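Local coordinates for fucose-binding lectin (Kordia periserrulae, PDB 6HTN), which binds fucosides, holding methyl alpha-L-fucopyranoside in pockets between the blades of a beta-propeller lectin, at residues R16-Q21 / A52-W57; G40-Q45 / I78-D83; H65-A70 / K86-A91. All coordinates share one frame; numbering follows the deposited sequence. Where two conformers were deposited one is given.

In the fold
All three contacts are largely buried, yet they join different parts of the propeller. Contacts 1 and 2 tie the first four-stranded antiparallel sheet, or the loop after it, to the second, while contact 3 lies within the second, between its second and fourth strands. Contact 1 sets strand 13-20 against strand 53-58 near the chain centre, with a tyrosine against two alanines and a bridging water. In contact 2, farther out, an exposed alanine and a tryptophan both meet the sugar of chain G, beside a leucine pair. The two ends of contact 3 serve different sugars. Residues from all three meet the sugar of chain G; contacts 2 and 3 also reach that of chain H.

Contact 1: residues R16-Q21 / A52-W57; sequences RIYSLQ and AGATSW. With MFU (methyl alpha-L-fucopyranoside), chain G.
Y18 lies against the two alanines at the start of the second segment. A52 comes first: its CB meets Y18 CB at 4.0 Å, methyl against methylene, where the two backbones come nearest. The backbones are too far apart here to pair directly, and one water fills the step, donating to Y18 O and accepting from A52 N at 2.8 Å. A54 brings the next methyl up to the ring, with CB 3.7 Å from Y18 CD2 and only slightly farther from CE2. This methyl approaches obliquely, along one side of the tyrosine. With Y18 CG anti to the carbonyl carbon (chi1 -59°), the ring is laid along the neighbouring strand toward A54, while CB alone meets A52. Beyond A54 the strands part, and T55, S56 and W57 turn to other neighbours: T55 OG1 bonds to S106 OG, S56 OG to T4 OG1, and W57 stacks on H65.

The polar end of Y18 is held by E29, through a hydrogen bond from Y18 OH to E29 OE2, and E29 OE1 in turn bonds to the sugar, so the tyrosine is a second-shell residue. From the same strand R16 reaches the sugar itself. Bent at chi2 (-72°), it presents a guanidinium edge to the fucoside: NE bonds to O4 of the chain G sugar at 2.9 Å, and NH2 to its ring oxygen O5 at 2.8 Å with an N-H...O angle of 161°. A salt bridge to D33 gives NH2 a second partner. Small methyls packed against an aromatic between successive sheets, with an arginine gripping O4 and O5, mark the inter-blade fucose site of this beta-propeller lectin.

Contact 2: residues G40-Q45 / I78-D83; sequences GALTNQ and IELCWD. With MFU (methyl alpha-L-fucopyranoside), chain G; MFU (methyl alpha-L-fucopyranoside), chain H.
W82 extends with CG anti to its backbone N (chi1 179°), and this carries the indole out to the sugar of chain G, toward A41. L80, two residues earlier on the same face of the strand, has CG anti to the carbonyl carbon instead (chi1 -56°) and reaches the turn at L42. Each meets one residue across the contact. A41 CB approaches W82 CZ3 obliquely at 4.3 Å. In the conformer described, one of two for L42, its CD1 touches L80 CD1 at 4.1 Å and the leucines cross at about a right angle; this detail is less certain.

The fucoside of chain G meets both W82 and A41. Its C4 sits 3.7 Å above the indole plane, over the ring centre, with C3 and C5 also close to the six-membered ring; this is the CH-pi stacking by which lectins commonly hold the apolar face of fucose. At the O2 and O3 end of the sugar, A41 N donates to O2 at 2.9 Å and weakly to O3. The turn that offers this N-H is well braced: G40 O accepts from both T43 N and T43 OG1, which arrive from the same face of its plane, and Q45 NE2 bonds to A41 O with an N-H...O angle of 168°, though from above the carbonyl plane.

E79 points to the opposite side of its strand from L80 and serves the next site. Its extended side chain carries a carboxylate that takes a hydrogen bond from each of two hydroxyls of the chain H sugar, OE1 from O3 and OE2 from O4, each at 2.7 Å. Around the contact, W87 of strand 87-89 and L27 of strand 27-32 touch both leucines, and F46 touches L80; the backbone of E79 pairs with G90 and that of L80 with V68 of strand 64-71.

Contact 3: residues H65-A70 / K86-A91; sequences HIRVYA and KWYSGA. With MFU (methyl alpha-L-fucopyranoside), chain H; MFU (methyl alpha-L-fucopyranoside), chain G.
W87 turns its indole so that the far edge of the six-membered ring meets strand 64-71. I66 CG2 comes to that edge near the ring plane, 3.8 Å from W87 CH2, and I66 CB is almost as near. V68 meets the same corner differently: its CG2 lies 4.0 Å from W87 CH2, obliquely to the ring, and the two side chains cross at about a right angle. The two aliphatic residues thus cradle one end of the indole, while its pyrrole edge faces the sugar of chain G. There W87 NE1 donates in the plane of the ring to O3 of that fucoside at 2.9 Å, with an N-H...O angle of 162°. I66 CD1 also lies along that sugar, near its O4 and C6.

One residue along each segment, on the other side, R67 and Y88 slant across each other, the guanidinium and ring planes 65° apart. Y88 OH stands 3.6 Å from R67 NH2, a plain contact; each group finds a polar partner in D83, R67 by a salt bridge and Y88 by a hydrogen bond. The guanidinium edge faces the chain H sugar, NE to O4 at 2.8 Å and NH2 to O5 at 2.9 Å. With chi2 at -69° the arginine also folds back, and NH1 bonds to I66 O from above the carbonyl plane, which, with the sugar bonds and D83, limits the rotation of the guanidinium. A91 N closes the same site by donating to O2 of the chain H sugar at 3.0 Å.

The two strands do not pair: strand 77-82 runs between them, bonded through L80 to V68 and through W82 to I66. Y18 of strand 13-20 packs against I66, V68 and W87, and I116 of strand 114-121 lies against R67.

Contact 1: residues R16-Q21 / A52-W57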
loop_
_atom_site.group_PDB
_atom_site.type_symbol
_atom_site.label_atom_id
_atom_site.label_comp_id
_atom_site.label_asym_id
_atom_site.label_seq_id
_atom_site.Cartn_x
_atom_site.Cartn_y
_atom_site.Cartn_z
ATOM N N ARG A 16 -19.255 -3.892 -13.947
ATOM C CA ARG A 16 -19.107 -4.585 -12.655
ATOM C C ARG A 16 -17.842 -4.030 -11.996
ATOM O O ARG A 16 -16.746 -4.193 -12.599
ATOM C CB ARG A 16 -19.102 -6.091 -12.737
ATOM C CG ARG A 16 -20.373 -6.681 -13.337
ATOM C CD ARG A 16 -21.539 -6.550 -12.335
ATOM N NE ARG A 16 -22.767 -7.193 -12.885
ATOM C CZ ARG A 16 -23.663 -6.617 -13.663
ATOM N NH1 ARG A 16 -23.532 -5.411 -14.116
ATOM N NH2 ARG A 16 -24.720 -7.314 -14.019
ATOM N N ILE A 17 -17.973 -3.415 -10.836
ATOM C CA ILE A 17 -16.858 -2.717 -10.140
ATOM C C ILE A 17 -16.645 -3.414 -8.808
ATOM O O ILE A 17 -17.594 -3.455 -7.978
ATOM C CB ILE A 17 -17.145 -1.224 -10.001
ATOM C CG1 ILE A 17 -17.607 -0.556 -11.286
ATOM C CG2 ILE A 17 -15.966 -0.516 -9.358
ATOM C CD1 ILE A 17 -16.609 -0.690 -12.462
ATOM N N TYR A 18 -15.450 -3.897 -8.534
ATOM C CA TYR A 18 -15.105 -4.694 -7.354
ATOM C C TYR A 18 -14.153 -3.914 -6.453
ATOM O O TYR A 18 -13.147 -3.358 -6.946
ATOM C CB TYR A 18 -14.478 -6.032 -7.769
ATOM C CG TYR A 18 -15.406 -6.861 -8.634
ATOM C CD1 TYR A 18 -16.392 -7.667 -8.057
ATOM C CD2 TYR A 18 -15.379 -6.741 -10.006
ATOM C CE1 TYR A 18 -17.301 -8.351 -8.860
ATOM C CE2 TYR A 18 -16.263 -7.422 -10.805
ATOM C CZ TYR A 18 -17.232 -8.227 -10.234
ATOM O OH TYR A 18 -18.194 -8.817 -11.049
ATOM N N SER A 19 -14.443 -3.915 -5.169
ATOM C CA SER A 19 -13.598 -3.204 -4.183
ATOM C C SER A 19 -13.672 -3.873 -2.822
ATOM O O SER A 19 -14.577 -4.647 -2.550
ATOM C CB SER A 19 -13.932 -1.761 -4.122
ATOM O OG SER A 19 -15.290 -1.554 -3.636
ATOM N N LEU A 20 -12.680 -3.612 -1.975
ATOM C CA LEU A 20 -12.571 -4.196 -0.620
ATOM C C LEU A 20 -13.143 -3.174 0.335
ATOM O O LEU A 20 -12.628 -2.030 0.429
ATOM C CB LEU A 20 -11.113 -4.510 -0.294
ATOM C CG LEU A 20 -10.900 -5.055 1.109
ATOM C CD1 LEU A 20 -11.615 -6.369 1.309
ATOM C CD2 LEU A 20 -9.415 -5.188 1.354
ATOM N N GLN A 21 -14.196 -3.526 1.067
ATOM C CA GLN A 21 -14.833 -2.555 1.996
ATOM C C GLN A 21 -13.977 -2.330 3.254
ATOM O O GLN A 21 -13.622 -3.258 3.931
ATOM C CB GLN A 21 -16.226 -3.036 2.378
ATOM C CG GLN A 21 -17.150 -3.132 1.177
ATOM C CD GLN A 21 -18.445 -3.847 1.504
ATOM O OE1 GLN A 21 -19.387 -3.185 2.010
ATOM N NE2 GLN A 21 -18.512 -5.150 1.310
ATOM N N ALA A 52 -9.333 -6.109 -5.877
ATOM C CA ALA A 52 -9.603 -7.243 -6.759
ATOM C C ALA A 52 -9.341 -6.822 -8.201
ATOM O O ALA A 52 -9.618 -5.684 -8.585
ATOM C CB ALA A 52 -11.004 -7.695 -6.536
ATOM N N GLY A 53 -8.714 -7.690 -8.933
ATOM C CA GLY A 53 -8.649 -7.572 -10.393
ATOM C C GLY A 53 -9.778 -8.389 -10.983
ATOM O O GLY A 53 -10.205 -9.365 -10.356
ATOM N N ALA A 54 -10.294 -7.941 -12.101
ATOM C CA ALA A 54 -11.435 -8.640 -12.702
ATOM C C ALA A 54 -11.254 -8.775 -14.205
ATOM O O ALA A 54 -10.745 -7.824 -14.856
ATOM C CB ALA A 54 -12.695 -7.884 -12.357
ATOM N N THR A 55 -11.843 -9.832 -14.735
ATOM C CA THR A 55 -11.935 -10.029 -16.199
ATOM C C THR A 55 -13.287 -10.707 -16.460
ATOM O O THR A 55 -13.842 -11.344 -15.548
ATOM C CB THR A 55 -10.716 -10.818 -16.717
ATOM O OG1 THR A 55 -10.762 -10.680 -18.158
ATOM C CG2 THR A 55 -10.667 -12.238 -16.248
ATOM N N SER A 56 -13.778 -10.616 -17.683
ATOM C CA SER A 56 -15.060 -11.261 -18.029
ATOM C C SER A 56 -15.071 -11.582 -19.506
ATOM O O SER A 56 -14.298 -10.988 -20.270
ATOM C CB SER A 56 -16.209 -10.358 -17.648
ATOM O OG SER A 56 -16.204 -9.151 -18.362
ATOM N N TRP A 57 -15.937 -12.502 -19.894
ATOM C CA TRP A 57 -16.102 -12.829 -21.337
ATOM C C TRP A 57 -17.547 -13.284 -21.551
ATOM O O TRP A 57 -18.144 -13.868 -20.650
ATOM C CB TRP A 57 -15.125 -13.907 -21.757
ATOM C CG TRP A 57 -15.300 -15.247 -21.124
ATOM C CD1 TRP A 57 -15.986 -16.316 -21.627
ATOM C CD2 TRP A 57 -14.781 -15.679 -19.871
ATOM N NE1 TRP A 57 -15.889 -17.385 -20.810
ATOM C CE2 TRP A 57 -15.144 -17.038 -19.701
ATOM C CE3 TRP A 57 -13.993 -15.083 -18.884
ATOM C CZ2 TRP A 57 -14.802 -17.783 -18.590
ATOM C CZ3 TRP A 57 -13.629 -15.850 -17.803
ATOM C CH2 TRP A 57 -14.024 -17.174 -17.641
HETATM C C1 MFU G . -25.898 -9.663 -11.390
HETATM C C2 MFU G . -24.955 -9.732 -10.187
HETATM C C3 MFU G . -24.073 -10.935 -10.124
HETATM C C4 MFU G . -23.225 -10.966 -11.386
HETATM C C5 MFU G . -24.280 -10.949 -12.505
HETATM C C6 MFU G . -23.556 -10.883 -13.887
HETATM O O1 MFU G . -26.625 -10.827 -11.201
HETATM O O2 MFU G . -25.777 -9.824 -8.965
HETATM O O3 MFU G . -23.167 -10.960 -8.997
HETATM O O4 MFU G . -22.457 -9.750 -11.544
HETATM O O5 MFU G . -25.022 -9.724 -12.554
HETATM C CM MFU G . -27.639 -10.943 -12.236
HETATM O O HOH W 1 -10.185 -3.485 -6.316
#

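Contact 2: residues G40-Q45 / I78-D83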
loop_
_atom_site.group_PDB
_atom_site.type_symbol
_atom_site.label_atom_id
_atom_site.label_comp_id
_atom_site.label_asym_id
_atom_site.label_seq_id
_atom_site.Cartn_x
_atom_site.Cartn_y
_atom_site.Cartn_z
ATOM N N GLY A 40 -24.244 -6.106 -6.299
ATOM C CA GLY A 40 -24.268 -7.427 -6.896
ATOM C C GLY A 40 -24.221 -8.544 -5.894
ATOM O O GLY A 40 -23.862 -8.326 -4.702
ATOM N N ALA A 41 -24.486 -9.757 -6.325
ATOM C CA ALA A 41 -24.576 -10.952 -5.496
ATOM C C ALA A 41 -23.260 -11.269 -4.768
ATOM O O ALA A 41 -23.272 -11.930 -3.752
ATOM C CB ALA A 41 -25.063 -12.112 -6.312
ATOM N N LEU A 42 -22.111 -10.871 -5.354
ATOM C CA LEU A 42 -20.819 -11.189 -4.701
ATOM C C LEU A 42 -20.714 -10.468 -3.343
ATOM O O LEU A 42 -20.027 -10.962 -2.468
ATOM C CB LEU A 42 -19.677 -10.809 -5.653
ATOM C CG LEU A 42 -18.266 -10.907 -5.070
ATOM C CD1 LEU A 42 -17.268 -11.315 -6.182
ATOM C CD2 LEU A 42 -17.863 -9.561 -4.449
ATOM N N THR A 43 -21.384 -9.326 -3.233
ATOM C CA THR A 43 -21.224 -8.390 -2.089
ATOM C C THR A 43 -21.356 -9.112 -0.757
ATOM O O THR A 43 -22.360 -9.836 -0.534
ATOM C CB THR A 43 -22.233 -7.272 -2.187
ATOM O OG1 THR A 43 -21.981 -6.555 -3.382
ATOM C CG2 THR A 43 -22.201 -6.317 -1.010
ATOM N N ASN A 44 -20.377 -8.883 0.137
ATOM C CA ASN A 44 -20.370 -9.324 1.555
ATOM C C ASN A 44 -20.175 -10.832 1.675
ATOM O O ASN A 44 -20.254 -11.311 2.816
ATOM C CB ASN A 44 -21.606 -8.795 2.299
ATOM C CG ASN A 44 -21.457 -7.317 2.559
ATOM O OD1 ASN A 44 -20.343 -6.767 2.604
ATOM N ND2 ASN A 44 -22.573 -6.621 2.777
ATOM N N GLN A 45 -19.913 -11.578 0.610
ATOM C CA GLN A 45 -19.716 -13.020 0.744
ATOM C C GLN A 45 -18.287 -13.389 1.116
ATOM O O GLN A 45 -18.086 -14.436 1.750
ATOM C CB GLN A 45 -20.076 -13.795 -0.513
ATOM C CG GLN A 45 -21.542 -13.791 -0.880
ATOM C CD GLN A 45 -21.800 -14.888 -1.911
ATOM O OE1 GLN A 45 -21.461 -16.056 -1.705
ATOM N NE2 GLN A 45 -22.286 -14.492 -3.084
ATOM N N ILE A 78 -6.954 -15.592 -4.154
ATOM C CA ILE A 78 -8.297 -16.219 -4.238
ATOM C C ILE A 78 -8.898 -15.859 -5.584
ATOM O O ILE A 78 -8.718 -14.725 -6.067
ATOM C CB ILE A 78 -9.201 -15.809 -3.069
ATOM C CG1 ILE A 78 -9.512 -14.317 -3.045
ATOM C CG2 ILE A 78 -8.579 -16.249 -1.764
ATOM C CD1 ILE A 78 -10.625 -13.956 -2.054
ATOM N N GLU A 79 -9.585 -16.819 -6.192
ATOM C CA GLU A 79 -10.283 -16.644 -7.461
ATOM C C GLU A 79 -11.791 -16.842 -7.191
ATOM O O GLU A 79 -12.114 -17.909 -6.684
ATOM C CB GLU A 79 -9.787 -17.646 -8.483
ATOM C CG GLU A 79 -10.585 -17.576 -9.793
ATOM C CD GLU A 79 -10.202 -18.631 -10.821
ATOM O OE1 GLU A 79 -10.009 -19.811 -10.406
ATOM O OE2 GLU A 79 -10.177 -18.285 -12.044
ATOM N N LEU A 80 -12.578 -15.868 -7.529
ATOM C CA LEU A 80 -14.057 -15.931 -7.421
ATOM C C LEU A 80 -14.655 -15.938 -8.825
ATOM O O LEU A 80 -14.266 -15.139 -9.706
ATOM C CB LEU A 80 -14.556 -14.789 -6.564
ATOM C CG LEU A 80 -13.930 -14.763 -5.181
ATOM C CD1 LEU A 80 -14.234 -13.422 -4.516
ATOM C CD2 LEU A 80 -14.346 -15.939 -4.302
ATOM N N CYS A 81 -15.567 -16.870 -9.048
ATOM C CA CYS A 81 -16.080 -17.177 -10.400
ATOM C C CYS A 81 -17.604 -17.035 -10.467
ATOM O O CYS A 81 -18.289 -17.573 -9.573
ATOM C CB CYS A 81 -15.775 -18.617 -10.753
ATOM S SG CYS A 81 -14.036 -19.076 -10.518
ATOM N N TRP A 82 -18.069 -16.487 -11.556
ATOM C CA TRP A 82 -19.497 -16.439 -11.945
ATOM C C TRP A 82 -19.610 -16.999 -13.351
ATOM O O TRP A 82 -18.975 -16.454 -14.273
ATOM C CB TRP A 82 -20.011 -15.027 -11.888
ATOM C CG TRP A 82 -21.450 -14.859 -12.298
ATOM C CD1 TRP A 82 -21.953 -14.709 -13.549
ATOM C CD2 TRP A 82 -22.561 -14.803 -11.386
ATOM N NE1 TRP A 82 -23.326 -14.579 -13.480
ATOM C CE2 TRP A 82 -23.713 -14.652 -12.175
ATOM C CE3 TRP A 82 -22.677 -14.939 -10.011
ATOM C CZ2 TRP A 82 -24.978 -14.519 -11.583
ATOM C CZ3 TRP A 82 -23.928 -14.812 -9.433
ATOM C CH2 TRP A 82 -25.059 -14.620 -10.223
ATOM N N ASP A 83 -20.480 -17.996 -13.550
ATOM C CA ASP A 83 -20.754 -18.578 -14.887
ATOM C C ASP A 83 -22.226 -18.460 -15.274
ATOM O O ASP A 83 -22.528 -18.535 -16.465
ATOM C CB ASP A 83 -20.325 -20.044 -14.964
ATOM C CG ASP A 83 -18.836 -20.256 -14.811
ATOM O OD1 ASP A 83 -18.075 -19.478 -15.458
ATOM O OD2 ASP A 83 -18.453 -21.217 -14.138
HETATM C C1 MFU G . -25.898 -9.663 -11.390
HETATM C C2 MFU G . -24.955 -9.732 -10.187
HETATM C C3 MFU G . -24.073 -10.935 -10.124
HETATM C C4 MFU G . -23.225 -10.966 -11.386
HETATM C C5 MFU G . -24.280 -10.949 -12.505
HETATM C C6 MFU G . -23.556 -10.883 -13.887
HETATM O O1 MFU G . -26.625 -10.827 -11.201
HETATM O O2 MFU G . -25.777 -9.824 -8.965
HETATM O O3 MFU G . -23.167 -10.960 -8.997
HETATM O O4 MFU G . -22.457 -9.750 -11.544
HETATM O O5 MFU G . -25.022 -9.724 -12.554
HETATM C CM MFU G . -27.639 -10.943 -12.236
HETATM C C1 MFU H . -13.177 -22.657 -13.584
HETATM C C2 MFU H . -12.153 -22.217 -12.539
HETATM C C3 MFU H . -10.800 -22.078 -13.231
HETATM C C4 MFU H . -10.910 -21.066 -14.328
HETATM C C5 MFU H . -11.968 -21.577 -15.345
HETATM C C6 MFU H . -12.144 -20.599 -16.480
HETATM O O1 MFU H . -12.783 -23.985 -13.967
HETATM O O2 MFU H . -12.125 -23.223 -11.522
HETATM O O3 MFU H . -9.817 -21.743 -12.247
HETATM O O4 MFU H . -11.355 -19.792 -13.880
HETATM O O5 MFU H . -13.256 -21.691 -14.617
HETATM C CM MFU H . -13.683 -24.406 -15.009
#

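Contact 3: residues H65-A70 / K86-A91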
loop_
_atom_site.group_PDB
_atom_site.type_symbol
_atom_site.label_atom_id
_atom_site.label_comp_id
_atom_site.label_asym_id
_atom_site.label_seq_id
_atom_site.Cartn_x
_atom_site.Cartn_y
_atom_site.Cartn_z
ATOM N N HIS A 65 -19.424 -14.483 -18.184
ATOM C CA HIS A 65 -18.613 -15.210 -17.204
ATOM C C HIS A 65 -17.667 -14.175 -16.595
ATOM O O HIS A 65 -17.130 -13.346 -17.372
ATOM C CB HIS A 65 -17.778 -16.316 -17.851
ATOM C CG HIS A 65 -18.640 -17.330 -18.529
ATOM N ND1 HIS A 65 -18.839 -18.564 -17.952
ATOM C CD2 HIS A 65 -19.322 -17.284 -19.696
ATOM C CE1 HIS A 65 -19.676 -19.263 -18.770
ATOM N NE2 HIS A 65 -20.003 -18.490 -19.809
ATOM N N ILE A 66 -17.524 -14.197 -15.279
ATOM C CA ILE A 66 -16.670 -13.189 -14.602
ATOM C C ILE A 66 -15.696 -13.935 -13.710
ATOM O O ILE A 66 -16.027 -14.930 -13.071
ATOM C CB ILE A 66 -17.514 -12.194 -13.784
ATOM C CG1 ILE A 66 -18.617 -11.546 -14.599
ATOM C CG2 ILE A 66 -16.613 -11.162 -13.122
ATOM C CD1 ILE A 66 -19.605 -10.711 -13.796
ATOM N N ARG A 67 -14.449 -13.445 -13.662
ATOM C CA ARG A 67 -13.451 -13.963 -12.736
ATOM C C ARG A 67 -12.826 -12.775 -12.005
ATOM O O ARG A 67 -12.440 -11.796 -12.645
ATOM C CB ARG A 67 -12.381 -14.765 -13.489
ATOM C CG ARG A 67 -12.896 -16.007 -14.204
ATOM C CD ARG A 67 -13.317 -17.067 -13.232
ATOM N NE ARG A 67 -13.771 -18.312 -13.900
ATOM C CZ ARG A 67 -14.999 -18.513 -14.339
ATOM N NH1 ARG A 67 -15.949 -17.591 -14.251
ATOM N NH2 ARG A 67 -15.266 -19.687 -14.901
ATOM N N VAL A 68 -12.767 -12.890 -10.689
ATOM C CA VAL A 68 -12.257 -11.827 -9.792
ATOM C C VAL A 68 -11.138 -12.447 -8.969
ATOM O O VAL A 68 -11.275 -13.567 -8.470
ATOM C CB VAL A 68 -13.420 -11.329 -8.880
ATOM C CG1 VAL A 68 -12.987 -10.341 -7.880
ATOM C CG2 VAL A 68 -14.531 -10.761 -9.696
ATOM N N TYR A 69 -10.035 -11.722 -8.827
ATOM C CA TYR A 69 -8.799 -12.182 -8.167
ATOM C C TYR A 69 -8.368 -11.190 -7.090
ATOM O O TYR A 69 -8.240 -9.994 -7.369
ATOM C CB TYR A 69 -7.681 -12.366 -9.219
ATOM C CG TYR A 69 -8.027 -13.346 -10.315
ATOM C CD1 TYR A 69 -7.840 -14.704 -10.120
ATOM C CD2 TYR A 69 -8.654 -12.911 -11.472
ATOM C CE1 TYR A 69 -8.225 -15.613 -11.102
ATOM C CE2 TYR A 69 -9.062 -13.803 -12.443
ATOM C CZ TYR A 69 -8.864 -15.159 -12.248
ATOM O OH TYR A 69 -9.326 -16.057 -13.182
ATOM N N ALA A 70 -8.166 -11.684 -5.884
ATOM C CA ALA A 70 -7.755 -10.865 -4.746
ATOM C C ALA A 70 -6.803 -11.653 -3.891
ATOM O O ALA A 70 -6.587 -12.828 -4.136
ATOM C CB ALA A 70 -8.966 -10.427 -3.931
ATOM N N LYS A 86 -24.306 -18.152 -9.645
ATOM C CA LYS A 86 -23.754 -18.160 -8.279
ATOM C C LYS A 86 -22.244 -17.909 -8.337
ATOM O O LYS A 86 -21.580 -18.348 -9.292
ATOM C CB LYS A 86 -24.003 -19.463 -7.534
ATOM C CG LYS A 86 -23.419 -20.705 -8.157
ATOM C CD LYS A 86 -24.019 -22.026 -7.572
ATOM N N TRP A 87 -21.723 -17.314 -7.289
ATOM C CA TRP A 87 -20.265 -17.163 -7.144
ATOM C C TRP A 87 -19.687 -18.389 -6.472
ATOM O O TRP A 87 -20.232 -18.868 -5.453
ATOM C CB TRP A 87 -19.964 -15.906 -6.336
ATOM C CG TRP A 87 -20.251 -14.671 -7.106
ATOM C CD1 TRP A 87 -21.367 -13.921 -7.090
ATOM C CD2 TRP A 87 -19.373 -14.032 -8.058
ATOM N NE1 TRP A 87 -21.282 -12.880 -7.953
ATOM C CE2 TRP A 87 -20.036 -12.914 -8.561
ATOM C CE3 TRP A 87 -18.071 -14.310 -8.515
ATOM C CZ2 TRP A 87 -19.487 -12.058 -9.502
ATOM C CZ3 TRP A 87 -17.516 -13.453 -9.425
ATOM C CH2 TRP A 87 -18.178 -12.342 -9.912
ATOM N N TYR A 88 -18.546 -18.852 -6.957
ATOM C CA TYR A 88 -17.827 -19.971 -6.330
ATOM C C TYR A 88 -16.319 -19.730 -6.393
ATOM O O TYR A 88 -15.833 -18.956 -7.258
ATOM C CB TYR A 88 -18.235 -21.290 -6.986
ATOM C CG TYR A 88 -17.814 -21.443 -8.427
ATOM C CD1 TYR A 88 -16.588 -21.990 -8.748
ATOM C CD2 TYR A 88 -18.636 -21.063 -9.467
ATOM C CE1 TYR A 88 -16.175 -22.116 -10.058
ATOM C CE2 TYR A 88 -18.257 -21.211 -10.787
ATOM C CZ TYR A 88 -17.020 -21.754 -11.090
ATOM O OH TYR A 88 -16.624 -21.880 -12.393
ATOM N N SER A 89 -15.604 -20.383 -5.481
ATOM C CA SER A 89 -14.133 -20.294 -5.432
ATOM C C SER A 89 -13.544 -21.151 -6.550
ATOM O O SER A 89 -13.887 -22.327 -6.654
ATOM C CB SER A 89 -13.611 -20.689 -4.087
ATOM O OG SER A 89 -12.191 -20.710 -4.087
ATOM N N GLY A 90 -12.712 -20.567 -7.410
ATOM C CA GLY A 90 -12.097 -21.284 -8.528
ATOM C C GLY A 90 -10.879 -22.102 -8.192
ATOM O O GLY A 90 -10.350 -22.040 -7.087
ATOM N N ALA A 91 -10.376 -22.828 -9.176
ATOM C CA ALA A 91 -9.215 -23.712 -9.057
ATOM C C ALA A 91 -7.937 -22.979 -8.648
ATOM O O ALA A 91 -7.066 -23.590 -8.008
ATOM C CB ALA A 91 -9.019 -24.485 -10.333
HETATM C C1 MFU H . -13.177 -22.657 -13.584
HETATM C C2 MFU H . -12.153 -22.217 -12.539
HETATM C C3 MFU H . -10.800 -22.078 -13.231
HETATM C C4 MFU H . -10.910 -21.066 -14.328
HETATM C C5 MFU H . -11.968 -21.577 -15.345
HETATM C C6 MFU H . -12.144 -20.599 -16.480
HETATM O O1 MFU H . -12.783 -23.985 -13.967
HETATM O O2 MFU H . -12.125 -23.223 -11.522
HETATM O O3 MFU H . -9.817 -21.743 -12.247
HETATM O O4 MFU H . -11.355 -19.792 -13.880
HETATM O O5 MFU H . -13.256 -21.691 -14.617
HETATM C CM MFU H . -13.683 -24.406 -15.009
HETATM C C1 MFU G . -25.898 -9.663 -11.390
HETATM C C2 MFU G . -24.955 -9.732 -10.187
HETATM C C3 MFU G . -24.073 -10.935 -10.124
HETATM C C4 MFU G . -23.225 -10.966 -11.386
HETATM C C5 MFU G . -24.280 -10.949 -12.505
HETATM C C6 MFU G . -23.556 -10.883 -13.887
HETATM O O1 MFU G . -26.625 -10.827 -11.201
HETATM O O2 MFU G . -25.777 -9.824 -8.965
HETATM O O3 MFU G . -23.167 -10.960 -8.997
HETATM O O4 MFU G . -22.457 -9.750 -11.544
HETATM O O5 MFU G . -25.022 -9.724 -12.554
HETATM C CM MFU G . -27.639 -10.943 -12.236
#